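Side-chain contacts in fatty acid CoA ligase (Marinactinospora thermotolerans, PDB 6SQ8), which belongs to the ANL superfamily of AMP-binding enzymes, pairing a large N-terminal domain with a smaller C-terminal one, and holds adenosine monophosphate in this model: residues Met4-Arg9 / Ala69-Gly74; Arg36-Ala41 / Ala63-Leu68; Asp398-Glu403 / Ala425-Val430; Glu413-Glu418 / Asp462-Leu467. All coordinates share one frame; numbering follows the deposited sequence.

Contact 1: residues Met4-Arg9 / Ala69-Gly74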
loop_
_atom_site.group_PDB
_atom_site.type_symbol
_atom_site.label_atom_id
_atom_site.label_comp_id
_atom_site.label_asym_id
_atom_site.label_seq_id
_atom_site.Cartn_x
_atom_site.Cartn_y
_atom_site.Cartn_z
ATOM N N MET A 4 -14.137 -11.321 16.723
ATOM C CA MET A 4 -14.117 -12.527 15.890
ATOM C C MET A 4 -15.048 -12.379 14.673
ATOM O O MET A 4 -15.056 -13.242 13.772
ATOM C CB MET A 4 -14.548 -13.767 16.689
ATOM C CG MET A 4 -15.967 -13.687 17.222
ATOM S SD MET A 4 -16.692 -15.300 17.521
ATOM C CE MET A 4 -16.921 -15.877 15.834
ATOM N N GLY A 5 -15.839 -11.307 14.646
ATOM C CA GLY A 5 -16.836 -11.108 13.607
ATOM C C GLY A 5 -16.210 -10.965 12.226
ATOM O O GLY A 5 -16.791 -11.433 11.220
ATOM N N TYR A 6 -15.020 -10.345 12.181
ATOM C CA TYR A 6 -14.295 -10.094 10.928
ATOM C C TYR A 6 -13.838 -11.414 10.290
ATOM O O TYR A 6 -14.233 -11.723 9.167
ATOM C CB TYR A 6 -13.104 -9.146 11.117
ATOM C CG TYR A 6 -12.311 -8.953 9.848
ATOM C CD1 TYR A 6 -12.918 -8.441 8.708
ATOM C CD2 TYR A 6 -10.981 -9.327 9.760
ATOM C CE1 TYR A 6 -12.228 -8.305 7.514
ATOM C CE2 TYR A 6 -10.271 -9.189 8.579
ATOM C CZ TYR A 6 -10.901 -8.687 7.451
ATOM O OH TYR A 6 -10.217 -8.538 6.282
ATOM N N ALA A 7 -13.018 -12.177 11.009
ATOM C CA ALA A 7 -12.531 -13.456 10.509
ATOM C C ALA A 7 -13.707 -14.303 10.012
ATOM O O ALA A 7 -13.629 -14.919 8.953
ATOM C CB ALA A 7 -11.740 -14.175 11.579
ATOM N N ARG A 8 -14.803 -14.321 10.775
ATOM C CA ARG A 8 -15.993 -15.105 10.422
ATOM C C ARG A 8 -16.591 -14.553 9.123
ATOM O O ARG A 8 -17.035 -15.324 8.292
ATOM C CB ARG A 8 -17.035 -15.107 11.557
ATOM C CG ARG A 8 -18.147 -16.148 11.409
ATOM C CD ARG A 8 -19.353 -15.943 12.324
ATOM N NE ARG A 8 -20.408 -15.095 11.750
ATOM C CZ ARG A 8 -21.621 -15.521 11.400
ATOM N NH1 ARG A 8 -21.913 -16.813 11.450
ATOM N NH2 ARG A 8 -22.560 -14.648 11.050
ATOM N N ARG A 9 -16.608 -13.221 8.968
ATOM C CA ARG A 9 -17.164 -12.586 7.759
ATOM C C ARG A 9 -16.426 -13.093 6.524
ATOM O O ARG A 9 -17.054 -13.376 5.484
ATOM C CB ARG A 9 -17.070 -11.059 7.801
ATOM C CG ARG A 9 -17.752 -10.369 6.623
ATOM C CD ARG A 9 -17.495 -8.876 6.629
ATOM N NE ARG A 9 -18.046 -8.221 5.446
ATOM C CZ ARG A 9 -18.285 -6.922 5.359
ATOM N NH1 ARG A 9 -17.893 -6.096 6.322
ATOM N NH2 ARG A 9 -18.937 -6.460 4.311
ATOM N N ALA A 69 -6.408 -17.699 9.940
ATOM C CA ALA A 69 -6.323 -18.561 11.119
ATOM C C ALA A 69 -5.828 -17.759 12.330
ATOM O O ALA A 69 -6.423 -17.828 13.390
ATOM C CB ALA A 69 -5.443 -19.749 10.834
ATOM N N VAL A 70 -4.757 -16.984 12.159
ATOM C CA VAL A 70 -4.226 -16.160 13.233
ATOM C C VAL A 70 -5.315 -15.231 13.777
ATOM O O VAL A 70 -5.375 -14.967 14.980
ATOM C CB VAL A 70 -3.006 -15.351 12.764
ATOM C CG1 VAL A 70 -2.655 -14.227 13.743
ATOM C CG2 VAL A 70 -1.803 -16.259 12.506
ATOM N N GLN A 71 -6.156 -14.700 12.890
ATOM C CA GLN A 71 -7.186 -13.735 13.278
ATOM C C GLN A 71 -8.363 -14.465 13.938
ATOM O O GLN A 71 -8.881 -14.009 14.949
ATOM C CB GLN A 71 -7.595 -12.889 12.072
ATOM C CG GLN A 71 -6.540 -11.838 11.710
ATOM C CD GLN A 71 -6.813 -11.163 10.390
ATOM O OE1 GLN A 71 -7.500 -11.702 9.526
ATOM N NE2 GLN A 71 -6.281 -9.964 10.227
ATOM N N ALA A 72 -8.759 -15.600 13.359
ATOM C CA ALA A 72 -9.831 -16.454 13.879
ATOM C C ALA A 72 -9.561 -16.851 15.338
ATOM O O ALA A 72 -10.474 -16.836 16.144
ATOM C CB ALA A 72 -9.979 -17.679 13.013
ATOM N N ILE A 73 -8.306 -17.173 15.671
ATOM C CA ILE A 73 -7.943 -17.638 17.030
ATOM C C ILE A 73 -7.654 -16.435 17.942
ATOM O O ILE A 73 -6.964 -16.569 18.964
ATOM C CB ILE A 73 -6.772 -18.646 17.047
ATOM C CG1 ILE A 73 -5.417 -17.984 16.770
ATOM C CG2 ILE A 73 -7.049 -19.827 16.138
ATOM C CD1 ILE A 73 -4.259 -18.766 17.256
ATOM N N GLY A 74 -8.182 -15.259 17.589
ATOM C CA GLY A 74 -8.131 -14.104 18.471
ATOM C C GLY A 74 -6.734 -13.520 18.632
ATOM O O GLY A 74 -6.512 -12.757 19.544
#
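The amide oxygen OE1 of Q71 sits at the edge of the Y6 ring, near the ring plane and 3.9 Å from Y6 CE2. One glutamine of helix 205-215 ties the two side chains together, Q211 giving a hydrogen bond from NE2 to Q71 OE1 while its OE1 is hydrogen-bonded to Y6 OH. The other end of the Q71 amide is held as well, NE2 giving its bond to A156 O, and with both ends engaged the amide is fixed in its rotation. Its plane stands 75° from that of the ring. The phenol reaches Q211 because Y6 CG is anti to the backbone N (chi1 177°), while Q71 runs out extended beyond CG.

Beneath this polar layer A7 presses its methyl onto the backbone of the other helix: A7 CB is 3.8 Å from A72 N and 4.2 Å from A72 CB. Small residues at this point let the chains come close, the A7 and A72 CA atoms being 5.3 Å apart. Helix 61-72 ends here in a Schellman motif, with G74 as its C-prime residue and G74 N bonded to Q71 O at 3.0 Å. The contact is buried, and its chemistry is divided: methyl-to-backbone packing is consistent with the close approach of the helices, and the polar groups above it are satisfied by outside partners, not by each other.

Contact 2: residues Arg36-Ala41 / Ala63-Leu68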
loop_
_atom_site.group_PDB
_atom_site.type_symbol
_atom_site.label_atom_id
_atom_site.label_comp_id
_atom_site.label_asym_id
_atom_site.label_seq_id
_atom_site.Cartn_x
_atom_site.Cartn_y
_atom_site.Cartn_z
ATOM N N ARG A 36 -8.958 -24.226 9.389
ATOM C CA ARG A 36 -9.329 -25.026 10.554
ATOM C C ARG A 36 -8.072 -25.711 11.110
ATOM O O ARG A 36 -7.778 -25.641 12.317
ATOM C CB ARG A 36 -10.369 -26.084 10.175
ATOM C CG ARG A 36 -11.721 -25.560 9.722
ATOM C CD ARG A 36 -12.647 -26.724 9.452
ATOM N NE ARG A 36 -13.675 -26.376 8.489
ATOM C CZ ARG A 36 -13.940 -27.060 7.385
ATOM N NH1 ARG A 36 -13.223 -28.136 7.103
ATOM N NH2 ARG A 36 -14.950 -26.699 6.595
ATOM N N LEU A 37 -7.333 -26.347 10.197
ATOM C CA LEU A 37 -6.108 -27.059 10.500
ATOM C C LEU A 37 -5.101 -26.142 11.205
ATOM O O LEU A 37 -4.628 -26.443 12.297
ATOM C CB LEU A 37 -5.545 -27.596 9.182
ATOM C CG LEU A 37 -4.483 -28.693 9.320
ATOM C CD1 LEU A 37 -4.615 -29.696 8.177
ATOM C CD2 LEU A 37 -3.075 -28.114 9.381
ATOM N N LEU A 38 -4.780 -25.015 10.564
ATOM C CA LEU A 38 -3.779 -24.096 11.062
ATOM C C LEU A 38 -4.251 -23.474 12.377
ATOM O O LEU A 38 -3.441 -23.239 13.274
ATOM C CB LEU A 38 -3.552 -23.006 10.014
ATOM C CG LEU A 38 -2.863 -23.443 8.733
ATOM C CD1 LEU A 38 -2.842 -22.320 7.736
ATOM C CD2 LEU A 38 -1.448 -23.855 9.015
ATOM N N ALA A 39 -5.555 -23.182 12.461
ATOM C CA ALA A 39 -6.142 -22.605 13.655
ATOM C C ALA A 39 -5.913 -23.547 14.845
ATOM O O ALA A 39 -5.370 -23.144 15.863
ATOM C CB ALA A 39 -7.606 -22.341 13.430
ATOM N N HIS A 40 -6.313 -24.807 14.673
ATOM C CA HIS A 40 -6.141 -25.839 15.701
ATOM C C HIS A 40 -4.655 -25.973 16.098
ATOM O O HIS A 40 -4.313 -25.940 17.275
ATOM C CB HIS A 40 -6.745 -27.161 15.213
ATOM C CG HIS A 40 -6.681 -28.242 16.238
ATOM N ND1 HIS A 40 -5.599 -29.110 16.361
ATOM C CD2 HIS A 40 -7.581 -28.614 17.172
ATOM C CE1 HIS A 40 -5.840 -29.964 17.336
ATOM N NE2 HIS A 40 -7.037 -29.668 17.858
ATOM N N ALA A 41 -3.765 -26.083 15.110
ATOM C CA ALA A 41 -2.345 -26.265 15.358
ATOM C C ALA A 41 -1.758 -25.114 16.193
ATOM O O ALA A 41 -0.924 -25.342 17.075
ATOM C CB ALA A 41 -1.622 -26.401 14.043
ATOM N N ALA A 63 -0.574 -18.988 2.831
ATOM C CA ALA A 63 -0.323 -17.783 3.615
ATOM C C ALA A 63 -1.618 -16.980 3.807
ATOM O O ALA A 63 -1.741 -16.208 4.775
ATOM C CB ALA A 63 0.762 -16.946 2.971
ATOM N N ILE A 64 -2.549 -17.138 2.861
ATOM C CA ILE A 64 -3.882 -16.548 2.925
ATOM C C ILE A 64 -4.637 -17.162 4.118
ATOM O O ILE A 64 -5.248 -16.415 4.943
ATOM C CB ILE A 64 -4.641 -16.736 1.588
ATOM C CG1 ILE A 64 -4.007 -15.920 0.465
ATOM C CG2 ILE A 64 -6.113 -16.407 1.741
ATOM C CD1 ILE A 64 -4.679 -16.089 -0.870
ATOM N N ALA A 65 -4.590 -18.506 4.189
ATOM C CA ALA A 65 -5.176 -19.308 5.260
ATOM C C ALA A 65 -4.547 -18.936 6.604
ATOM O O ALA A 65 -5.247 -18.868 7.615
ATOM C CB ALA A 65 -4.997 -20.774 4.967
ATOM N N LEU A 66 -3.226 -18.721 6.618
ATOM C CA LEU A 66 -2.512 -18.502 7.868
ATOM C C LEU A 66 -3.027 -17.216 8.526
ATOM O O LEU A 66 -3.260 -17.196 9.724
ATOM C CB LEU A 66 -1.000 -18.439 7.624
ATOM C CG LEU A 66 -0.145 -18.082 8.845
ATOM C CD1 LEU A 66 -0.346 -19.106 9.939
ATOM C CD2 LEU A 66 1.329 -17.977 8.500
ATOM N N ARG A 67 -3.184 -16.150 7.735
ATOM C CA ARG A 67 -3.578 -14.842 8.280
ATOM C C ARG A 67 -4.961 -14.981 8.925
ATOM O O ARG A 67 -5.200 -14.514 10.048
ATOM C CB ARG A 67 -3.587 -13.772 7.188
ATOM C CG ARG A 67 -3.862 -12.341 7.657
ATOM C CD ARG A 67 -4.320 -11.470 6.495
ATOM N NE ARG A 67 -4.048 -10.039 6.615
ATOM C CZ ARG A 67 -3.074 -9.396 5.981
ATOM N NH1 ARG A 67 -2.137 -10.089 5.357
ATOM N NH2 ARG A 67 -3.045 -8.072 5.971
ATOM N N LEU A 68 -5.847 -15.660 8.196
ATOM C CA LEU A 68 -7.214 -15.841 8.572
ATOM C C LEU A 68 -7.271 -16.682 9.854
ATOM O O LEU A 68 -8.054 -16.393 10.755
ATOM C CB LEU A 68 -7.927 -16.506 7.389
ATOM C CG LEU A 68 -9.446 -16.424 7.367
ATOM C CD1 LEU A 68 -9.946 -15.079 7.860
ATOM C CD2 LEU A 68 -9.964 -16.705 5.971
#
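L38 lays its CD1 methyl against helix 61-72 at A65 and L66, meeting the methyl of A65 on one hand and the backbone of L66 on the other. CD1 is 3.8 Å from A65 CB and also 3.8 Å from L66 N, with L66 CB a little farther at 4.3 Å. The leucine reaches across because CG is anti to its own carbonyl carbon (chi1 -69°) and CD1 continues the chain outward (chi2 174°). A single branch therefore makes the whole contact.

The two helices, 28-44 and 61-72, are nearest at L38 and L66, whose CA atoms are 6.6 Å apart. A65 points toward helix 28-44, and its methyl also touches L31, Q34 and V35, so A65 is met by L38 and by residues one and two turns earlier on the same helix. A loop covers L38 from elsewhere through I135. On the far side of helix 61-72, I64 packs against L214 and R67 against Q211, both of helix 205-215, placing the helix between two others in the N-terminal part of the protein. The touching residues are buried, and between these segments the helices meet through apolar packing, with no hydrogen bond across.

Contact 3: residues Asp398-Glu403 / Ala425-Val430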
loop_
_atom_site.group_PDB
_atom_site.type_symbol
_atom_site.label_atom_id
_atom_site.label_comp_id
_atom_site.label_asym_id
_atom_site.label_seq_id
_atom_site.Cartn_x
_atom_site.Cartn_y
_atom_site.Cartn_z
ATOM N N ASP A 398 8.273 16.967 2.901
ATOM C CA ASP A 398 8.877 17.206 1.581
ATOM C C ASP A 398 8.651 18.639 1.080
ATOM O O ASP A 398 9.216 19.017 0.052
ATOM C CB ASP A 398 8.306 16.239 0.546
ATOM C CG ASP A 398 8.760 14.806 0.758
ATOM O OD1 ASP A 398 9.732 14.583 1.569
ATOM O OD2 ASP A 398 8.171 13.932 0.089
ATOM N N ILE A 399 7.850 19.429 1.799
ATOM C CA ILE A 399 7.582 20.793 1.427
ATOM C C ILE A 399 8.903 21.558 1.444
ATOM O O ILE A 399 9.659 21.427 2.384
ATOM C CB ILE A 399 6.573 21.449 2.385
ATOM C CG1 ILE A 399 5.237 20.711 2.413
ATOM C CG2 ILE A 399 6.399 22.926 2.053
ATOM C CD1 ILE A 399 4.318 21.171 3.505
ATOM N N ILE A 400 9.143 22.379 0.419
ATOM C CA ILE A 400 10.314 23.208 0.360
ATOM C C ILE A 400 9.916 24.622 0.778
ATOM O O ILE A 400 9.089 25.257 0.111
ATOM C CB ILE A 400 10.909 23.168 -1.056
ATOM C CG1 ILE A 400 11.441 21.764 -1.369
ATOM C CG2 ILE A 400 11.995 24.233 -1.209
ATOM C CD1 ILE A 400 11.409 21.384 -2.836
ATOM N N ILE A 401 10.530 25.115 1.861
ATOM C CA ILE A 401 10.198 26.462 2.339
ATOM C C ILE A 401 11.277 27.443 1.856
ATOM O O ILE A 401 12.458 27.223 2.071
ATOM C CB ILE A 401 10.023 26.492 3.867
ATOM C CG1 ILE A 401 9.017 25.446 4.347
ATOM C CG2 ILE A 401 9.656 27.888 4.324
ATOM C CD1 ILE A 401 8.961 25.290 5.854
ATOM N N VAL A 402 10.834 28.509 1.191
ATOM C CA VAL A 402 11.697 29.601 0.804
ATOM C C VAL A 402 11.081 30.898 1.336
ATOM O O VAL A 402 9.999 31.262 0.940
ATOM C CB VAL A 402 11.949 29.654 -0.715
ATOM C CG1 VAL A 402 12.230 28.283 -1.295
ATOM C CG2 VAL A 402 10.838 30.366 -1.476
ATOM N N GLU A 403 11.779 31.509 2.302
ATOM C CA GLU A 403 11.427 32.791 2.901
ATOM C C GLU A 403 9.921 32.864 3.138
ATOM O O GLU A 403 9.287 33.799 2.649
ATOM C CB GLU A 403 11.849 33.958 2.000
ATOM C CG GLU A 403 13.341 34.037 1.784
ATOM C CD GLU A 403 14.130 34.584 2.963
ATOM O OE1 GLU A 403 13.770 35.677 3.493
ATOM O OE2 GLU A 403 15.082 33.891 3.359
ATOM N N ALA A 425 10.588 12.422 -11.879
ATOM C CA ALA A 425 11.327 13.490 -11.230
ATOM C C ALA A 425 11.145 13.435 -9.717
ATOM O O ALA A 425 10.076 13.177 -9.229
ATOM C CB ALA A 425 10.881 14.825 -11.785
ATOM N N ALA A 426 12.226 13.722 -8.995
ATOM C CA ALA A 426 12.182 13.916 -7.547
ATOM C C ALA A 426 12.765 15.290 -7.230
ATOM O O ALA A 426 13.898 15.530 -7.532
ATOM C CB ALA A 426 12.920 12.804 -6.845
ATOM N N VAL A 427 11.946 16.176 -6.665
ATOM C CA VAL A 427 12.344 17.535 -6.313
ATOM C C VAL A 427 12.436 17.641 -4.787
ATOM O O VAL A 427 11.519 17.261 -4.068
ATOM C CB VAL A 427 11.324 18.532 -6.882
ATOM C CG1 VAL A 427 11.561 19.947 -6.414
ATOM C CG2 VAL A 427 11.261 18.476 -8.398
ATOM N N VAL A 428 13.560 18.176 -4.317
ATOM C CA VAL A 428 13.892 18.284 -2.908
ATOM C C VAL A 428 14.467 19.679 -2.655
ATOM O O VAL A 428 14.927 20.340 -3.589
ATOM C CB VAL A 428 14.913 17.219 -2.501
ATOM C CG1 VAL A 428 14.377 15.817 -2.706
ATOM C CG2 VAL A 428 16.218 17.390 -3.256
ATOM N N GLY A 429 14.438 20.101 -1.390
ATOM C CA GLY A 429 15.143 21.295 -0.919
ATOM C C GLY A 429 16.400 20.938 -0.128
ATOM O O GLY A 429 16.448 19.925 0.579
ATOM N N VAL A 430 17.447 21.756 -0.271
ATOM C CA VAL A 430 18.599 21.724 0.631
ATOM C C VAL A 430 18.803 23.144 1.149
ATOM O O VAL A 430 18.424 24.097 0.478
ATOM C CB VAL A 430 19.865 21.164 -0.045
ATOM C CG1 VAL A 430 19.600 19.816 -0.702
ATOM C CG2 VAL A 430 20.454 22.135 -1.051
#
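The V428-G429 peptide is the flat group of this contact, and I400 lies over one of its faces: CD1 stands above V428 C at 3.5 Å and CG1 above G429 N at 3.4 Å, so that the CG1-CD1 bond runs along the peptide bond. The peptide belongs to strand 422-432, an outer strand of the three-stranded mixed sheet of the C-terminal domain of this ANL enzyme, where V428 makes backbone hydrogen bonds with C440 of the neighbouring strand. On the other side of the sheet, the V428 side chain points away from I400 and rests on K489, V492 and R493 of helix 489-494.

Strand 400-402 is no further member of this sheet. It pairs with 405-407 in a two-stranded antiparallel hairpin, and it passes over residues 425-430 at 47°, with the axes of the two short strands 7.3 Å apart. Nothing polar links the two segments. G429, which has no side chain, leaves its backbone accessible to the isoleucine, and the I400 and G429 CA atoms are 5.3 Å apart. I400 CG1 is anti to its own carbonyl carbon (chi1 -66°), which directs the ethyl branch down onto the sheet. V439 of the adjacent strand touches both I400 and V427, extending the apolar patch. Within the segments this patch includes the methyl pair I400 CD1 and V427 CG1, 3.9 Å apart.

Contact 4: residues Glu413-Glu418 / Asp462-Leu467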
loop_
_atom_site.group_PDB
_atom_site.type_symbol
_atom_site.label_atom_id
_atom_site.label_comp_id
_atom_site.label_asym_id
_atom_site.label_seq_id
_atom_site.Cartn_x
_atom_site.Cartn_y
_atom_site.Cartn_z
ATOM N N GLU A 413 7.387 18.522 -9.812
ATOM C CA GLU A 413 7.582 17.235 -10.494
ATOM C C GLU A 413 6.558 17.062 -11.627
ATOM O O GLU A 413 6.912 16.586 -12.705
ATOM C CB GLU A 413 7.462 16.079 -9.498
ATOM C CG GLU A 413 8.602 16.019 -8.490
ATOM C CD GLU A 413 8.337 15.206 -7.226
ATOM O OE1 GLU A 413 7.260 14.550 -7.137
ATOM O OE2 GLU A 413 9.206 15.253 -6.329
ATOM N N HIS A 414 5.295 17.429 -11.365
ATOM C CA HIS A 414 4.209 17.316 -12.352
ATOM C C HIS A 414 4.600 18.076 -13.631
ATOM O O HIS A 414 4.471 17.547 -14.741
ATOM C CB HIS A 414 2.859 17.789 -11.771
ATOM C CG HIS A 414 2.285 16.905 -10.710
ATOM N ND1 HIS A 414 1.260 17.334 -9.846
ATOM C CD2 HIS A 414 2.590 15.630 -10.340
ATOM C CE1 HIS A 414 0.944 16.352 -9.013
ATOM N NE2 HIS A 414 1.754 15.285 -9.295
ATOM N N VAL A 415 5.107 19.304 -13.458
ATOM C CA VAL A 415 5.507 20.165 -14.579
ATOM C C VAL A 415 6.696 19.554 -15.333
ATOM O O VAL A 415 6.688 19.482 -16.546
ATOM C CB VAL A 415 5.818 21.599 -14.105
ATOM C CG1 VAL A 415 6.417 22.415 -15.221
ATOM C CG2 VAL A 415 4.597 22.323 -13.573
ATOM N N LEU A 416 7.726 19.144 -14.607
ATOM C CA LEU A 416 8.906 18.517 -15.218
ATOM C C LEU A 416 8.485 17.288 -16.038
ATOM O O LEU A 416 8.930 17.132 -17.163
ATOM C CB LEU A 416 9.930 18.135 -14.139
ATOM C CG LEU A 416 10.626 19.307 -13.446
ATOM C CD1 LEU A 416 11.405 18.846 -12.219
ATOM C CD2 LEU A 416 11.551 20.019 -14.390
ATOM N N THR A 417 7.612 16.444 -15.476
ATOM C CA THR A 417 7.270 15.153 -16.089
ATOM C C THR A 417 6.318 15.331 -17.282
ATOM O O THR A 417 6.232 14.425 -18.125
ATOM C CB THR A 417 6.724 14.144 -15.070
ATOM O OG1 THR A 417 5.601 14.696 -14.383
ATOM C CG2 THR A 417 7.779 13.707 -14.072
ATOM N N GLU A 418 5.627 16.481 -17.366
ATOM C CA GLU A 418 4.807 16.816 -18.527
ATOM C C GLU A 418 5.685 16.916 -19.775
ATOM O O GLU A 418 5.211 16.666 -20.869
ATOM C CB GLU A 418 4.085 18.156 -18.385
ATOM C CG GLU A 418 2.731 18.100 -17.705
ATOM C CD GLU A 418 1.797 16.981 -18.138
ATOM O OE1 GLU A 418 1.556 16.841 -19.377
ATOM O OE2 GLU A 418 1.322 16.242 -17.223
ATOM N N ASP A 462 7.587 29.031 -16.314
ATOM C CA ASP A 462 6.392 29.543 -17.020
ATOM C C ASP A 462 5.118 29.165 -16.246
ATOM O O ASP A 462 4.200 29.977 -16.149
ATOM C CB ASP A 462 6.299 29.064 -18.476
ATOM C CG ASP A 462 5.181 29.743 -19.279
ATOM O OD1 ASP A 462 4.886 30.925 -18.985
ATOM O OD2 ASP A 462 4.588 29.095 -20.200
ATOM N N HIS A 463 5.084 27.943 -15.700
ATOM C CA HIS A 463 3.887 27.356 -15.127
ATOM C C HIS A 463 3.748 27.738 -13.650
ATOM O O HIS A 463 2.652 28.036 -13.212
ATOM C CB HIS A 463 3.878 25.827 -15.324
ATOM C CG HIS A 463 3.427 25.402 -16.682
ATOM N ND1 HIS A 463 4.301 25.272 -17.738
ATOM C CD2 HIS A 463 2.212 25.081 -17.165
ATOM C CE1 HIS A 463 3.648 24.887 -18.813
ATOM N NE2 HIS A 463 2.368 24.757 -18.489
ATOM N N LEU A 464 4.848 27.689 -12.894
ATOM C CA LEU A 464 4.809 27.888 -11.439
ATOM C C LEU A 464 5.367 29.245 -10.986
ATOM O O LEU A 464 4.827 29.847 -10.069
ATOM C CB LEU A 464 5.526 26.720 -10.762
ATOM C CG LEU A 464 4.891 25.360 -11.042
ATOM C CD1 LEU A 464 5.653 24.224 -10.362
ATOM C CD2 LEU A 464 3.441 25.363 -10.603
ATOM N N GLY A 465 6.438 29.735 -11.602
ATOM C CA GLY A 465 7.016 31.025 -11.198
ATOM C C GLY A 465 8.446 30.850 -10.755
ATOM O O GLY A 465 8.913 29.739 -10.781
ATOM N N ASP A 466 9.122 31.952 -10.400
ATOM C CA ASP A 466 10.568 31.959 -10.178
ATOM C C ASP A 466 10.972 31.059 -9.002
ATOM O O ASP A 466 11.982 30.398 -9.081
ATOM C CB ASP A 466 11.105 33.371 -9.939
ATOM C CG ASP A 466 11.183 34.283 -11.164
ATOM O OD1 ASP A 466 11.704 33.825 -12.222
ATOM O OD2 ASP A 466 10.739 35.472 -11.027
ATOM N N LEU A 467 10.201 31.058 -7.912
ATOM C CA LEU A 467 10.613 30.408 -6.681
ATOM C C LEU A 467 10.689 28.892 -6.854
ATOM O O LEU A 467 11.503 28.235 -6.184
ATOM C CB LEU A 467 9.609 30.728 -5.577
ATOM C CG LEU A 467 9.607 32.156 -5.034
ATOM C CD1 LEU A 467 8.593 32.286 -3.909
ATOM C CD2 LEU A 467 10.974 32.547 -4.509
#
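V415 turns its CG2 branch anti to its own carbonyl carbon, with CG1 anti to the backbone N (chi1 172°), and so offers CG2 to the residues at the end of helix 453-463. L464 answers with CG likewise anti to its carbonyl carbon (chi1 -61°) and a straight continuation to CD1 (chi2 179°). The two side chains meet tip to tip, V415 CG2 being 3.9 Å from L464 CD1 and 4.0 Å from L464 CG. The same valine methyl also touches the root of the neighbouring side chain, at 4.0 Å from H463 CB, while V415 CG1 approaches the imidazole obliquely. The ring is steadied from its own helix, since H463 ND1 is hydrogen-bonded to L459 O.

The backbone leaves its helical course at G465, which has positive phi, immediately after L464. V415 packs at the C-terminal end of helix 453-463, and farther back along that helix it also touches L459 and V460. Through L416, which meets L456 and V460 as well as A425 and V427 of strand 422-432, helix 409-418 is wedged between a helix and the sheet of the C-terminal domain.

V415 joins the segments, CG2 lying against L464 and H463 CB and CG1 near the ring, with no hydrogen bond between them. H463 is exposed, and this is a shallow apolar seam at the surface, where H463 ND1 finds its partner in its own helix.

Contacts 1, 2 and 3 are buried, whereas contact 4 lies at the surface. Contacts 1 and 2 share helix 61-72 and touch each other, and contact 2 is nested inside the loop that contact 1 closes. Contacts 3 and 4 sit on the opposite side of the chain's centre, their centres about 45 to 51 Å from those of the first pair. They cross along the chain and are joined by a probable hydrogen bond of 2.9 Å from V427 N to E413 OE2. Contact 1 combines methyl packing with buried polar groups, and contact 4 includes an exposed histidine, whereas contacts 2 and 3 meet through apolar side chains, helix to helix and strand over sheet.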